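Local structure of carboxypeptidase D (Drosophila melanogaster, 3MN8) at residues A[103-107]-A[306-312]; A[336-340]-A[400-404]. The protein removes C-terminal arginine or lysine residues from peptides and proteins as a zinc-dependent metallocarboxypeptidase that processes growth factors, peptide hormones and neuropeptides. All coordinates share one frame; numbering follows the deposited sequence.

Interaction 1. Residues A[103-107]-A[306-312]. With ZN (zinc ion), chain F; GEM ((2-guanidinoethylmercapto)succinic acid), chain G.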
loop_
_atom_site.group_PDB
_atom_site.type_symbol
_atom_site.label_atom_id
_atom_site.label_comp_id
_atom_site.label_asym_id
_atom_site.label_seq_id
_atom_site.Cartn_x
_atom_site.Cartn_y
_atom_site.Cartn_z
ATOM N N ASP A 103 3.455 11.711 -14.365
ATOM C CA ASP A 103 4.764 12.359 -14.442
ATOM C C ASP A 103 5.641 12.099 -13.211
ATOM O O ASP A 103 6.780 12.545 -13.153
ATOM C CB ASP A 103 4.600 13.859 -14.682
ATOM C CG ASP A 103 3.528 14.484 -13.801
ATOM O OD1 ASP A 103 3.080 15.599 -14.131
ATOM O OD2 ASP A 103 3.132 13.871 -12.785
ATOM N N GLU A 104 5.097 11.391 -12.227
ATOM C CA GLU A 104 5.858 10.980 -11.051
ATOM C C GLU A 104 6.225 9.513 -11.221
ATOM O O GLU A 104 5.424 8.615 -10.921
ATOM C CB GLU A 104 5.036 11.183 -9.783
ATOM C CG GLU A 104 4.547 12.610 -9.578
ATOM C CD GLU A 104 3.545 12.697 -8.459
ATOM O OE1 GLU A 104 3.413 11.700 -7.726
ATOM O OE2 GLU A 104 2.880 13.741 -8.316
ATOM N N THR A 105 7.453 9.287 -11.677
ATOM C CA THR A 105 7.824 8.049 -12.354
ATOM C C THR A 105 8.736 7.074 -11.592
ATOM O O THR A 105 8.739 5.886 -11.885
ATOM C CB THR A 105 8.500 8.404 -13.698
ATOM O OG1 THR A 105 9.646 9.237 -13.457
ATOM C CG2 THR A 105 7.527 9.168 -14.590
ATOM N N VAL A 106 9.526 7.561 -10.635
ATOM C CA VAL A 106 10.496 6.695 -9.952
ATOM C C VAL A 106 9.825 5.457 -9.315
ATOM O O VAL A 106 10.263 4.319 -9.517
ATOM C CB VAL A 106 11.329 7.481 -8.897
ATOM C CG1 VAL A 106 12.341 6.568 -8.192
ATOM C CG2 VAL A 106 12.027 8.672 -9.542
ATOM N N GLY A 107 8.753 5.680 -8.556
ATOM C CA GLY A 107 8.016 4.591 -7.933
ATOM C C GLY A 107 7.682 3.511 -8.942
ATOM O O GLY A 107 7.815 2.309 -8.670
ATOM N N LEU A 306 9.134 9.941 -3.429
ATOM C CA LEU A 306 10.451 9.322 -3.619
ATOM C C LEU A 306 11.564 10.280 -4.037
ATOM O O LEU A 306 12.689 10.185 -3.541
ATOM C CB LEU A 306 10.364 8.163 -4.618
ATOM C CG LEU A 306 9.421 7.067 -4.142
ATOM C CD1 LEU A 306 9.115 6.073 -5.240
ATOM C CD2 LEU A 306 10.015 6.379 -2.939
ATOM N N SER A 307 11.259 11.198 -4.945
ATOM C CA SER A 307 12.279 12.098 -5.459
ATOM C C SER A 307 11.799 13.535 -5.477
ATOM O O SER A 307 10.591 13.802 -5.489
ATOM C CB SER A 307 12.691 11.681 -6.866
ATOM O OG SER A 307 11.544 11.463 -7.679
ATOM N N CYS A 308 12.758 14.456 -5.461
ATOM C CA CYS A 308 12.483 15.866 -5.672
ATOM C C CYS A 308 12.119 16.081 -7.125
ATOM O O CYS A 308 11.193 16.830 -7.443
ATOM C CB CYS A 308 13.707 16.708 -5.314
ATOM S SG CYS A 308 13.971 16.865 -3.544
ATOM N N CYS A 309 12.859 15.422 -8.010
ATOM C CA CYS A 309 12.531 15.443 -9.432
ATOM C C CYS A 309 11.449 14.410 -9.787
ATOM O O CYS A 309 11.645 13.194 -9.638
ATOM C CB CYS A 309 13.776 15.206 -10.265
ATOM S SG CYS A 309 13.448 15.302 -12.029
ATOM N N LYS A 310 10.308 14.900 -10.256
ATOM C CA LYS A 310 9.181 14.029 -10.565
ATOM C C LYS A 310 9.557 12.934 -11.566
ATOM O O LYS A 310 9.271 11.755 -11.350
ATOM C CB LYS A 310 8.001 14.850 -11.090
ATOM C CG LYS A 310 7.425 15.812 -10.072
ATOM C CD LYS A 310 6.199 16.557 -10.609
ATOM C CE LYS A 310 5.280 16.998 -9.445
ATOM N NZ LYS A 310 3.979 17.616 -9.875
ATOM N N TYR A 311 10.202 13.336 -12.659
ATOM C CA TYR A 311 10.584 12.411 -13.731
ATOM C C TYR A 311 12.079 12.496 -14.022
ATOM O O TYR A 311 12.478 13.168 -14.966
ATOM C CB TYR A 311 9.825 12.753 -15.020
ATOM C CG TYR A 311 9.668 11.602 -16.002
ATOM C CD1 TYR A 311 8.557 11.531 -16.839
ATOM C CD2 TYR A 311 10.612 10.587 -16.088
ATOM C CE1 TYR A 311 8.386 10.490 -17.737
ATOM C CE2 TYR A 311 10.447 9.527 -16.980
ATOM C CZ TYR A 311 9.331 9.492 -17.803
ATOM O OH TYR A 311 9.155 8.461 -18.699
ATOM N N PRO A 312 12.912 11.815 -13.214
ATOM C CA PRO A 312 14.365 11.894 -13.424
ATOM C C PRO A 312 14.796 11.013 -14.591
ATOM O O PRO A 312 13.947 10.368 -15.213
ATOM C CB PRO A 312 14.954 11.371 -12.105
ATOM C CG PRO A 312 13.754 11.149 -11.165
ATOM C CD PRO A 312 12.557 10.988 -12.048
HETATM ZN ZN ZN F . 1.777 12.640 -7.007
HETATM C C8 GEM G . 0.037 15.079 -3.188
HETATM S S7 GEM G . -0.310 13.523 -2.418
HETATM C C6 GEM G . 0.787 13.597 -1.030
HETATM C C5 GEM G . 0.614 14.851 -0.176
HETATM N N3 GEM G . -0.669 14.748 0.500
HETATM C C1 GEM G . -1.282 15.696 1.200
HETATM N N4 GEM G . -2.459 15.457 1.765
HETATM N N2 GEM G . -0.721 16.893 1.335
HETATM C C9 GEM G . -1.001 15.288 -4.259
HETATM O O14 GEM G . -1.805 14.358 -4.490
HETATM O O15 GEM G . -1.031 16.376 -4.872
HETATM C C10 GEM G . 1.467 15.178 -3.744
HETATM C C11 GEM G . 1.806 14.293 -4.937
HETATM O O12 GEM G . 2.860 13.614 -4.871
HETATM O O13 GEM G . 1.060 14.292 -5.950
#
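Thr105 and Tyr311 meet in a CH-pi contact: the threonine CG2 sits 3.3 Å above the centroid of the Tyr311 ring, almost on its normal. A chi1 of 58° puts OG1 between the backbone N and the carbonyl carbon, which leaves CG2 anti to the carbonyl carbon and over the ring. Threonine suits the place: its methyl meets the aromatic face and its hydroxyl makes a weak hydrogen bond with Tyr40 OH. With an alanine in place of Tyr311, Thr105 CG2 would probably lose the aromatic face it rests on, leaving a gap beside it. Among the stronger hydrogen bonds, Thr105 N donates to Lys310 O (3.1 Å, nearly straight at 168°); within 306-312, Ser307 OG donates to Cys309 O (2.6 Å) from above the carbonyl plane. Asp103 OD1 is hydrogen-bonded to Ser158. Metal coordination comes from Glu104, whose OE1 and OE2 each bind the zinc at 2.0 Å. Together with His101 and His217 it forms the HxxE...H zinc site of the M14 carboxypeptidases, and the inhibitor GEM adds its O13 at 2.1 Å. The extended Lys310 chain brings NZ to 4.3 Å from Glu104 OE2, not in contact, so its positive charge probably adds only a general attraction. Val106 CG2 meets Pro312 CG, the two side chains crossing at about a right angle, and Leu306 CD1 lies against the bare CA of Gly107, where the lack of a side chain lets the leucine close in.

Interaction 2. Residues A[336-340]-A[400-404]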
loop_
_atom_site.group_PDB
_atom_site.type_symbol
_atom_site.label_atom_id
_atom_site.label_comp_id
_atom_site.label_asym_id
_atom_site.label_seq_id
_atom_site.Cartn_x
_atom_site.Cartn_y
_atom_site.Cartn_z
ATOM N N HIS A 336 3.047 -7.351 9.417
ATOM C CA HIS A 336 3.055 -8.506 10.300
ATOM C C HIS A 336 2.959 -8.158 11.760
ATOM O O HIS A 336 2.836 -9.048 12.602
ATOM C CB HIS A 336 4.264 -9.369 10.024
ATOM C CG HIS A 336 4.263 -9.948 8.647
ATOM N ND1 HIS A 336 3.430 -10.985 8.280
ATOM C CD2 HIS A 336 4.969 -9.618 7.540
ATOM C CE1 HIS A 336 3.642 -11.283 7.009
ATOM N NE2 HIS A 336 4.568 -10.469 6.537
ATOM N N ILE A 337 2.982 -6.860 12.050
ATOM C CA ILE A 337 2.845 -6.406 13.424
ATOM C C ILE A 337 1.443 -6.622 13.942
ATOM O O ILE A 337 0.508 -6.904 13.181
ATOM C CB ILE A 337 3.219 -4.924 13.591
ATOM C CG1 ILE A 337 2.231 -4.037 12.834
ATOM C CG2 ILE A 337 4.665 -4.682 13.145
ATOM C CD1 ILE A 337 2.620 -2.577 12.845
ATOM N N GLY A 338 1.313 -6.490 15.254
ATOM C CA GLY A 338 0.025 -6.616 15.903
ATOM C C GLY A 338 -0.433 -8.051 16.031
ATOM O O GLY A 338 0.335 -8.926 16.441
ATOM N N ILE A 339 -1.693 -8.281 15.682
ATOM C CA ILE A 339 -2.305 -9.586 15.851
ATOM C C ILE A 339 -3.115 -9.968 14.643
ATOM O O ILE A 339 -3.244 -9.211 13.674
ATOM C CB ILE A 339 -3.275 -9.636 17.042
ATOM C CG1 ILE A 339 -4.359 -8.564 16.862
ATOM C CG2 ILE A 339 -2.514 -9.507 18.366
ATOM C CD1 ILE A 339 -5.440 -8.549 17.940
ATOM N N LYS A 340 -3.664 -11.168 14.722
ATOM C CA LYS A 340 -4.487 -11.703 13.667
ATOM C C LYS A 340 -5.174 -12.925 14.226
ATOM O O LYS A 340 -4.706 -13.501 15.224
ATOM C CB LYS A 340 -3.654 -12.052 12.429
ATOM C CG LYS A 340 -2.613 -13.147 12.593
ATOM C CD LYS A 340 -2.016 -13.462 11.224
ATOM C CE LYS A 340 -0.883 -14.455 11.290
ATOM N NZ LYS A 340 -0.181 -14.495 9.976
ATOM N N VAL A 400 -4.046 -8.891 25.515
ATOM C CA VAL A 400 -2.887 -9.421 24.828
ATOM C C VAL A 400 -1.732 -8.441 24.896
ATOM O O VAL A 400 -1.912 -7.230 24.736
ATOM C CB VAL A 400 -3.203 -9.737 23.349
ATOM C CG1 VAL A 400 -3.483 -8.463 22.583
ATOM C CG2 VAL A 400 -2.048 -10.496 22.713
ATOM N N ARG A 401 -0.540 -8.970 25.141
ATOM C CA ARG A 401 0.666 -8.154 25.159
ATOM C C ARG A 401 1.316 -8.188 23.773
ATOM O O ARG A 401 1.896 -9.190 23.359
ATOM C CB ARG A 401 1.625 -8.638 26.257
ATOM C CG ARG A 401 2.985 -7.979 26.235
ATOM C CD ARG A 401 4.008 -8.841 26.955
ATOM N NE ARG A 401 3.653 -8.992 28.345
ATOM C CZ ARG A 401 3.545 -10.121 29.038
ATOM N NH1 ARG A 401 3.783 -11.318 28.512
ATOM N NH2 ARG A 401 3.191 -10.021 30.307
ATOM N N VAL A 402 1.194 -7.091 23.046
ATOM C CA VAL A 402 1.788 -7.025 21.715
ATOM C C VAL A 402 3.241 -6.575 21.745
ATOM O O VAL A 402 3.540 -5.386 21.923
ATOM C CB VAL A 402 1.028 -6.101 20.767
ATOM C CG1 VAL A 402 1.796 -5.965 19.461
ATOM C CG2 VAL A 402 -0.360 -6.636 20.534
ATOM N N THR A 403 4.130 -7.554 21.598
ATOM C CA THR A 403 5.529 -7.313 21.292
ATOM C C THR A 403 5.671 -7.586 19.813
ATOM O O THR A 403 5.183 -8.604 19.316
ATOM C CB THR A 403 6.482 -8.248 22.078
ATOM O OG1 THR A 403 7.807 -8.123 21.553
ATOM C CG2 THR A 403 6.047 -9.704 21.968
ATOM N N ASN A 404 6.295 -6.664 19.093
ATOM C CA ASN A 404 6.472 -6.869 17.663
ATOM C C ASN A 404 7.887 -7.337 17.395
ATOM O O ASN A 404 8.630 -6.728 16.618
ATOM C CB ASN A 404 6.122 -5.609 16.865
ATOM C CG ASN A 404 4.631 -5.316 16.874
ATOM O OD1 ASN A 404 3.808 -6.227 16.743
ATOM N ND2 ASN A 404 4.277 -4.047 17.047
#
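Asn404 lays its side-chain amide against Ile337 while its oxygen reaches past to the backbone of Gly338. OD1 accepts the N-H of Gly338 at 2.9 Å, a nearly straight bond (170° at the hydrogen), with the donor tilted somewhat from the plane of the amide. CG of Asn404, anti to its carbonyl carbon (chi1 -70°), carries the amide towards 336-340, where CG lies 3.6 Å from Ile337 CB and ND2 lies 3.7 Å from the same CB. The two side chains run obliquely to each other, with the branch point of the isoleucine beside the amide. The other end of that group is also held, ND2 donating to Leu378 O, and bonds at both ends should fix the rotation of the amide. Asparagine suits the place because it can accept and donate at once. Gly338 has a positive phi of 76°, a conformation that glycine adopts far more readily than residues with a CB. The contact belongs to the all-beta, transthyretin-like domain: strand 339-344 is the middle strand of a three-stranded sheet, and strand 398-402 is an outer strand of a four-stranded one. Between them, Ile339 and Val402 cross at about a right angle, CG2 of the isoleucine lying 4.2 Å from CG2 of the valine, while Val400 CG1 is 4.5 Å from the same Ile339 CG2. Val402 also turns CG1 towards the CA of Gly338 (4.0 Å). Beta-branched residues suit these strands, and Ile339 packs on Val385, Leu410 and Leu412 as well.

Overall arrangement
The two contacts belong to the two parts of this piece of carboxypeptidase D: interaction 1 to the catalytic zinc carboxypeptidase domain, interaction 2 to the transthyretin-like domain that follows it. Their centres are about 35 Å apart and their nearest atoms about 20 Å, with the middle of the molecule between them. Interaction 1 is part of the active site, since Glu104 holds the zinc that also binds GEM, and 306-312 directly follows Glu305, the predicted proton donor/acceptor. Interaction 2 takes no part in the zinc site or the GEM pocket and is packing within the second domain. Helix 317-333 connects them along the chain, packing on Val106, Leu306 and Ser307 before the chain reaches residues 336-340.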